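Cyclopenase asqI (Emericella nidulans, PDB 5YY3) catalyses the zinc-dependent conversion of 4'-methoxycyclopenin into 4'-methoxyviridicatin, with loss of methyl isocyanate, in the biosynthesis of aspoquinolone mycotoxins. Local coordinates at residues Y216-L230 with A497-M510. Numbering follows the deposited sequence.
Sequences YVHSQMVARYETESL and AEDLMNDYHSWIEM
Arg224 and Ile508 meet where a helix of the hemocyanin-like metal-binding domain packs against the Ig-like beta domain. The helix also carries His218, a zinc ligand, which takes no part in this interface. Strand 508-510 runs nearly at right angles to the helix axis, at 100°. Ile508 CG2 sits over the centre of one face of the Arg224 guanidinium, 3.3 Å from Arg224 CZ. The arginine chain is extended from CG to NE, and its CG rests against Ile508 CD1. Glu509 O lies at the guanidinium edge, 3.0 Å from Arg224 NH2. Met562 O takes a hydrogen bond from NH1 of the same group.

Ile508 CD1 points at the tip of Thr227, 3.8 Å from its OG1. This hydroxyl donates to Ala223 O, one helical turn back. Thr227 N reaches the same oxygen from the opposite face of the carbonyl plane. Water 3 donates to Thr227 OG1 and Ser506 O and accepts from Ala497 N, so it ties the helix to the end of strand 487-497 and to the 3-10 turn 504-506. Further along, Leu230 and Leu500 meet tip to tip, with CD2 of Leu230 3.6 Å from CG of Leu500. Phe246 and Phe267 of a second subunit pack beside these leucines.

Ala223 points its methyl at the 3-10 turn 504-506, with CB 3.3 Å from His505 O. Gln220 bends at chi2 (65°), which turns its amide to the strand backbone. Its OE1 accepts a nearly straight hydrogen bond from Glu509 N, though the modelled separation is too short to trust, while NE2 donates weakly to Trp507 O at 3.5 Å.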
loop_
_atom_site.group_PDB
_atom_site.type_symbol
_atom_site.label_atom_id
_atom_site.label_comp_id
_atom_site.label_asym_id
_atom_site.label_seq_id
_atom_site.Cartn_x
_atom_site.Cartn_y
_atom_site.Cartn_z
ATOM N N TYR A 216 -21.080 -17.983 22.883
ATOM C CA TYR A 216 -21.745 -17.745 21.611
ATOM C C TYR A 216 -21.684 -16.284 21.144
ATOM O O TYR A 216 -21.380 -16.004 19.978
ATOM C CB TYR A 216 -23.195 -18.176 21.702
ATOM C CG TYR A 216 -23.975 -17.798 20.478
ATOM C CD1 TYR A 216 -23.783 -18.477 19.288
ATOM C CD2 TYR A 216 -24.884 -16.744 20.500
ATOM C CE1 TYR A 216 -24.473 -18.139 18.174
ATOM C CE2 TYR A 216 -25.593 -16.399 19.375
ATOM C CZ TYR A 216 -25.388 -17.114 18.215
ATOM O OH TYR A 216 -26.066 -16.805 17.065
ATOM N N VAL A 217 -21.989 -15.358 22.044
ATOM C CA VAL A 217 -21.949 -13.941 21.720
ATOM C C VAL A 217 -20.544 -13.523 21.302
ATOM O O VAL A 217 -20.354 -12.873 20.267
ATOM C CB VAL A 217 -22.405 -13.092 22.914
ATOM C CG1 VAL A 217 -22.095 -11.627 22.686
ATOM C CG2 VAL A 217 -23.897 -13.309 23.167
ATOM N N HIS A 218 -19.549 -13.928 22.084
ATOM C CA HIS A 218 -18.177 -13.598 21.748
ATOM C C HIS A 218 -17.696 -14.281 20.470
ATOM O O HIS A 218 -16.963 -13.675 19.690
ATOM C CB HIS A 218 -17.257 -13.932 22.914
ATOM C CG HIS A 218 -17.376 -12.966 24.042
ATOM N ND1 HIS A 218 -18.292 -13.124 25.062
ATOM C CD2 HIS A 218 -16.742 -11.794 24.280
ATOM C CE1 HIS A 218 -18.190 -12.106 25.900
ATOM N NE2 HIS A 218 -17.255 -11.288 25.452
ATOM N N SER A 219 -18.097 -15.527 20.246
ATOM C CA SER A 219 -17.708 -16.207 19.005
ATOM C C SER A 219 -18.388 -15.593 17.792
ATOM O O SER A 219 -17.836 -15.550 16.698
ATOM C CB SER A 219 -18.040 -17.693 19.055
ATOM O OG SER A 219 -17.742 -18.287 17.802
ATOM N N GLN A 220 -19.606 -15.122 18.000
ATOM C CA GLN A 220 -20.385 -14.570 16.920
ATOM C C GLN A 220 -19.823 -13.166 16.569
ATOM O O GLN A 220 -19.725 -12.812 15.383
ATOM C CB GLN A 220 -21.864 -14.579 17.338
ATOM C CG GLN A 220 -22.921 -14.359 16.296
ATOM C CD GLN A 220 -23.039 -15.432 15.217
ATOM O OE1 GLN A 220 -23.750 -15.220 14.241
ATOM N NE2 GLN A 220 -22.355 -16.557 15.369
ATOM N N MET A 221 -19.374 -12.385 17.557
ATOM C CA MET A 221 -18.791 -11.095 17.170
ATOM C C MET A 221 -17.397 -11.271 16.523
ATOM O O MET A 221 -17.049 -10.520 15.618
ATOM C CB MET A 221 -18.740 -10.069 18.340
ATOM C CG MET A 221 -18.347 -10.506 19.722
ATOM S SD MET A 221 -18.864 -9.246 20.960
ATOM C CE MET A 221 -20.586 -9.115 20.504
ATOM N N VAL A 222 -16.634 -12.278 16.930
ATOM C CA VAL A 222 -15.380 -12.614 16.245
ATOM C C VAL A 222 -15.598 -13.028 14.765
ATOM O O VAL A 222 -14.872 -12.567 13.871
ATOM C CB VAL A 222 -14.644 -13.738 17.006
ATOM C CG1 VAL A 222 -13.575 -14.425 16.131
ATOM C CG2 VAL A 222 -14.035 -13.167 18.289
ATOM N N ALA A 223 -16.582 -13.888 14.498
ATOM C CA ALA A 223 -16.885 -14.267 13.113
ATOM C C ALA A 223 -17.232 -13.042 12.254
ATOM O O ALA A 223 -16.788 -12.911 11.121
ATOM C CB ALA A 223 -18.026 -15.283 13.076
ATOM N N ARG A 224 -18.018 -12.129 12.803
ATOM C CA ARG A 224 -18.343 -10.898 12.107
ATOM C C ARG A 224 -17.115 -9.970 11.914
ATOM O O ARG A 224 -16.891 -9.435 10.818
ATOM C CB ARG A 224 -19.456 -10.166 12.855
ATOM C CG ARG A 224 -20.824 -10.852 12.764
ATOM C CD ARG A 224 -21.884 -10.004 13.448
ATOM N NE ARG A 224 -23.220 -10.583 13.352
ATOM C CZ ARG A 224 -24.086 -10.292 12.388
ATOM N NH1 ARG A 224 -23.748 -9.439 11.428
ATOM N NH2 ARG A 224 -25.279 -10.866 12.365
ATOM N N TYR A 225 -16.338 -9.768 12.979
ATOM C CA TYR A 225 -15.119 -8.972 12.901
ATOM C C TYR A 225 -14.129 -9.518 11.875
ATOM O O TYR A 225 -13.508 -8.764 11.114
ATOM C CB TYR A 225 -14.431 -8.920 14.252
ATOM C CG TYR A 225 -13.231 -7.983 14.299
ATOM C CD1 TYR A 225 -13.389 -6.618 14.077
ATOM C CD2 TYR A 225 -11.947 -8.463 14.571
ATOM C CE1 TYR A 225 -12.302 -5.745 14.142
ATOM C CE2 TYR A 225 -10.845 -7.594 14.641
ATOM C CZ TYR A 225 -11.039 -6.234 14.415
ATOM O OH TYR A 225 -9.989 -5.339 14.480
ATOM N N GLU A 226 -13.973 -10.834 11.869
ATOM C CA GLU A 226 -13.028 -11.459 10.966
ATOM C C GLU A 226 -13.547 -11.369 9.546
ATOM O O GLU A 226 -12.788 -11.098 8.622
ATOM C CB GLU A 226 -12.778 -12.907 11.371
ATOM C CG GLU A 226 -11.820 -13.022 12.545
ATOM C CD GLU A 226 -11.080 -14.344 12.561
ATOM O OE1 GLU A 226 -11.741 -15.403 12.608
ATOM O OE2 GLU A 226 -9.833 -14.331 12.526
ATOM N N THR A 227 -14.849 -11.587 9.372
ATOM C CA THR A 227 -15.454 -11.464 8.051
ATOM C C THR A 227 -15.319 -10.025 7.543
ATOM O O THR A 227 -15.065 -9.796 6.358
ATOM C CB THR A 227 -16.931 -11.891 8.082
ATOM O OG1 THR A 227 -17.005 -13.285 8.431
ATOM C CG2 THR A 227 -17.604 -11.662 6.734
ATOM N N GLU A 228 -15.486 -9.058 8.439
ATOM C CA GLU A 228 -15.362 -7.649 8.073
ATOM C C GLU A 228 -13.930 -7.374 7.631
ATOM O O GLU A 228 -13.686 -6.625 6.674
ATOM C CB GLU A 228 -15.738 -6.739 9.240
ATOM C CG GLU A 228 -15.944 -5.283 8.848
ATOM C CD GLU A 228 -17.332 -5.020 8.280
ATOM O OE1 GLU A 228 -18.101 -5.992 8.082
ATOM O OE2 GLU A 228 -17.659 -3.832 8.041
ATOM N N SER A 229 -12.985 -7.982 8.340
ATOM C CA SER A 229 -11.582 -7.949 7.951
ATOM C C SER A 229 -11.340 -8.447 6.509
ATOM O O SER A 229 -10.627 -7.815 5.741
ATOM C CB SER A 229 -10.757 -8.775 8.933
ATOM O OG SER A 229 -9.407 -8.335 8.930
ATOM N N LEU A 230 -11.939 -9.576 6.148
ATOM C CA LEU A 230 -11.750 -10.147 4.827
ATOM C C LEU A 230 -12.275 -9.240 3.720
ATOM O O LEU A 230 -11.778 -9.269 2.591
ATOM C CB LEU A 230 -12.440 -11.505 4.740
ATOM C CG LEU A 230 -11.526 -12.724 4.729
ATOM C CD1 LEU A 230 -10.434 -12.546 5.745
ATOM C CD2 LEU A 230 -12.338 -13.970 5.028
ATOM N N ALA A 497 -19.014 -15.704 4.554
ATOM C CA ALA A 497 -18.126 -15.384 3.442
ATOM C C ALA A 497 -17.790 -16.690 2.732
ATOM O O ALA A 497 -17.449 -17.680 3.386
ATOM C CB ALA A 497 -16.841 -14.676 3.944
ATOM N N GLU A 498 -17.898 -16.705 1.407
ATOM C CA GLU A 498 -17.697 -17.946 0.655
ATOM C C GLU A 498 -16.376 -18.669 0.991
ATOM O O GLU A 498 -16.327 -19.896 0.992
ATOM C CB GLU A 498 -17.770 -17.668 -0.845
ATOM C CG GLU A 498 -17.881 -18.946 -1.696
ATOM C CD GLU A 498 -18.167 -18.670 -3.179
ATOM O OE1 GLU A 498 -19.085 -17.876 -3.476
ATOM O OE2 GLU A 498 -17.478 -19.250 -4.048
ATOM N N ASP A 499 -15.311 -17.921 1.270
ATOM C CA ASP A 499 -14.016 -18.533 1.592
ATOM C C ASP A 499 -14.022 -19.245 2.942
ATOM O O ASP A 499 -13.330 -20.251 3.125
ATOM C CB ASP A 499 -12.894 -17.481 1.586
ATOM C CG ASP A 499 -12.590 -16.967 0.194
ATOM O OD1 ASP A 499 -12.689 -17.769 -0.757
ATOM O OD2 ASP A 499 -12.255 -15.764 0.050
ATOM N N LEU A 500 -14.792 -18.716 3.891
ATOM C CA LEU A 500 -14.807 -19.273 5.246
ATOM C C LEU A 500 -15.893 -20.328 5.449
ATOM O O LEU A 500 -16.016 -20.902 6.522
ATOM C CB LEU A 500 -15.002 -18.156 6.274
ATOM C CG LEU A 500 -14.084 -16.943 6.203
ATOM C CD1 LEU A 500 -14.441 -15.940 7.286
ATOM C CD2 LEU A 500 -12.645 -17.387 6.332
ATOM N N MET A 501 -16.674 -20.573 4.403
ATOM C CA MET A 501 -17.898 -21.374 4.478
ATOM C C MET A 501 -17.773 -22.762 5.123
ATOM O O MET A 501 -18.734 -23.241 5.725
ATOM C CB MET A 501 -18.456 -21.481 3.051
ATOM C CG MET A 501 -19.431 -22.567 2.770
ATOM S SD MET A 501 -19.746 -22.647 0.998
ATOM C CE MET A 501 -18.115 -22.347 0.399
ATOM N N ASN A 502 -16.610 -23.408 5.034
ATOM C CA ASN A 502 -16.465 -24.742 5.643
ATOM C C ASN A 502 -16.019 -24.746 7.109
ATOM O O ASN A 502 -15.735 -25.797 7.676
ATOM C CB ASN A 502 -15.489 -25.592 4.838
ATOM C CG ASN A 502 -16.075 -26.054 3.539
ATOM O OD1 ASN A 502 -17.294 -26.264 3.423
ATOM N ND2 ASN A 502 -15.223 -26.213 2.542
ATOM N N ASP A 503 -15.932 -23.568 7.702
ATOM C CA ASP A 503 -15.676 -23.450 9.122
ATOM C C ASP A 503 -16.991 -23.158 9.820
ATOM O O ASP A 503 -17.605 -22.114 9.568
ATOM C CB ASP A 503 -14.657 -22.340 9.391
ATOM C CG ASP A 503 -14.485 -22.047 10.859
ATOM O OD1 ASP A 503 -14.653 -22.978 11.679
ATOM O OD2 ASP A 503 -14.164 -20.882 11.194
ATOM N N TYR A 504 -17.428 -24.091 10.666
ATOM C CA TYR A 504 -18.639 -23.938 11.478
ATOM C C TYR A 504 -18.734 -22.562 12.128
ATOM O O TYR A 504 -19.785 -21.926 12.126
ATOM C CB TYR A 504 -18.680 -24.978 12.599
ATOM C CG TYR A 504 -18.636 -26.438 12.197
ATOM C CD1 TYR A 504 -19.754 -27.074 11.640
ATOM C CD2 TYR A 504 -17.490 -27.201 12.423
ATOM C CE1 TYR A 504 -19.714 -28.420 11.296
ATOM C CE2 TYR A 504 -17.443 -28.540 12.087
ATOM C CZ TYR A 504 -18.561 -29.148 11.519
ATOM O OH TYR A 504 -18.514 -30.490 11.187
ATOM N N HIS A 505 -17.622 -22.114 12.698
ATOM C CA HIS A 505 -17.635 -20.947 13.569
ATOM C C HIS A 505 -17.572 -19.657 12.788
ATOM O O HIS A 505 -17.652 -18.576 13.375
ATOM C CB HIS A 505 -16.484 -21.054 14.559
ATOM C CG HIS A 505 -16.448 -22.377 15.248
ATOM N ND1 HIS A 505 -17.157 -22.634 16.398
ATOM C CD2 HIS A 505 -15.865 -23.552 14.893
ATOM C CE1 HIS A 505 -16.987 -23.898 16.743
ATOM N NE2 HIS A 505 -16.212 -24.475 15.840
ATOM N N SER A 506 -17.459 -19.774 11.463
ATOM C CA SER A 506 -17.465 -18.598 10.598
ATOM C C SER A 506 -18.875 -18.241 10.150
ATOM O O SER A 506 -19.093 -17.180 9.555
ATOM C CB SER A 506 -16.573 -18.816 9.383
ATOM O OG SER A 506 -15.202 -18.786 9.760
ATOM N N TRP A 507 -19.833 -19.114 10.438
ATOM C CA TRP A 507 -21.194 -18.825 10.069
ATOM C C TRP A 507 -21.780 -17.789 11.010
ATOM O O TRP A 507 -21.704 -17.922 12.235
ATOM C CB TRP A 507 -22.026 -20.107 10.043
ATOM C CG TRP A 507 -21.736 -20.878 8.816
ATOM C CD1 TRP A 507 -20.751 -21.821 8.648
ATOM C CD2 TRP A 507 -22.393 -20.752 7.547
ATOM N NE1 TRP A 507 -20.774 -22.302 7.357
ATOM C CE2 TRP A 507 -21.773 -21.662 6.662
ATOM C CE3 TRP A 507 -23.457 -19.971 7.078
ATOM C CZ2 TRP A 507 -22.176 -21.807 5.334
ATOM C CZ3 TRP A 507 -23.857 -20.114 5.746
ATOM C CH2 TRP A 507 -23.218 -21.024 4.894
ATOM N N ILE A 508 -22.343 -16.752 10.403
ATOM C CA ILE A 508 -22.947 -15.617 11.092
ATOM C C ILE A 508 -24.477 -15.758 11.151
ATOM O O ILE A 508 -25.126 -15.915 10.110
ATOM C CB ILE A 508 -22.607 -14.311 10.366
ATOM C CG1 ILE A 508 -21.097 -14.062 10.359
ATOM C CG2 ILE A 508 -23.392 -13.147 10.946
ATOM C CD1 ILE A 508 -20.682 -12.894 9.471
ATOM N N GLU A 509 -25.056 -15.697 12.352
ATOM C CA GLU A 509 -26.496 -15.833 12.493
ATOM C C GLU A 509 -27.195 -14.552 12.068
ATOM O O GLU A 509 -26.834 -13.468 12.506
ATOM C CB GLU A 509 -26.887 -16.197 13.934
ATOM C CG GLU A 509 -28.364 -16.658 14.049
ATOM C CD GLU A 509 -28.872 -16.746 15.483
ATOM O OE1 GLU A 509 -28.063 -16.537 16.400
ATOM O OE2 GLU A 509 -30.087 -17.009 15.696
ATOM N N MET A 510 -28.213 -14.686 11.223
ATOM C CA MET A 510 -28.901 -13.532 10.660
ATOM C C MET A 510 -30.374 -13.479 11.065
ATOM O O MET A 510 -31.000 -12.406 11.070
ATOM C CB MET A 510 -28.769 -13.549 9.134
ATOM C CG MET A 510 -27.318 -13.358 8.653
ATOM S SD MET A 510 -26.654 -11.750 9.172
ATOM C CE MET A 510 -27.574 -10.681 8.063
HETATM O O HOH W 1 -19.934 -18.459 15.982
HETATM O O HOH W 2 -14.613 -17.021 13.221
HETATM O O HOH W 3 -18.064 -15.500 7.424
#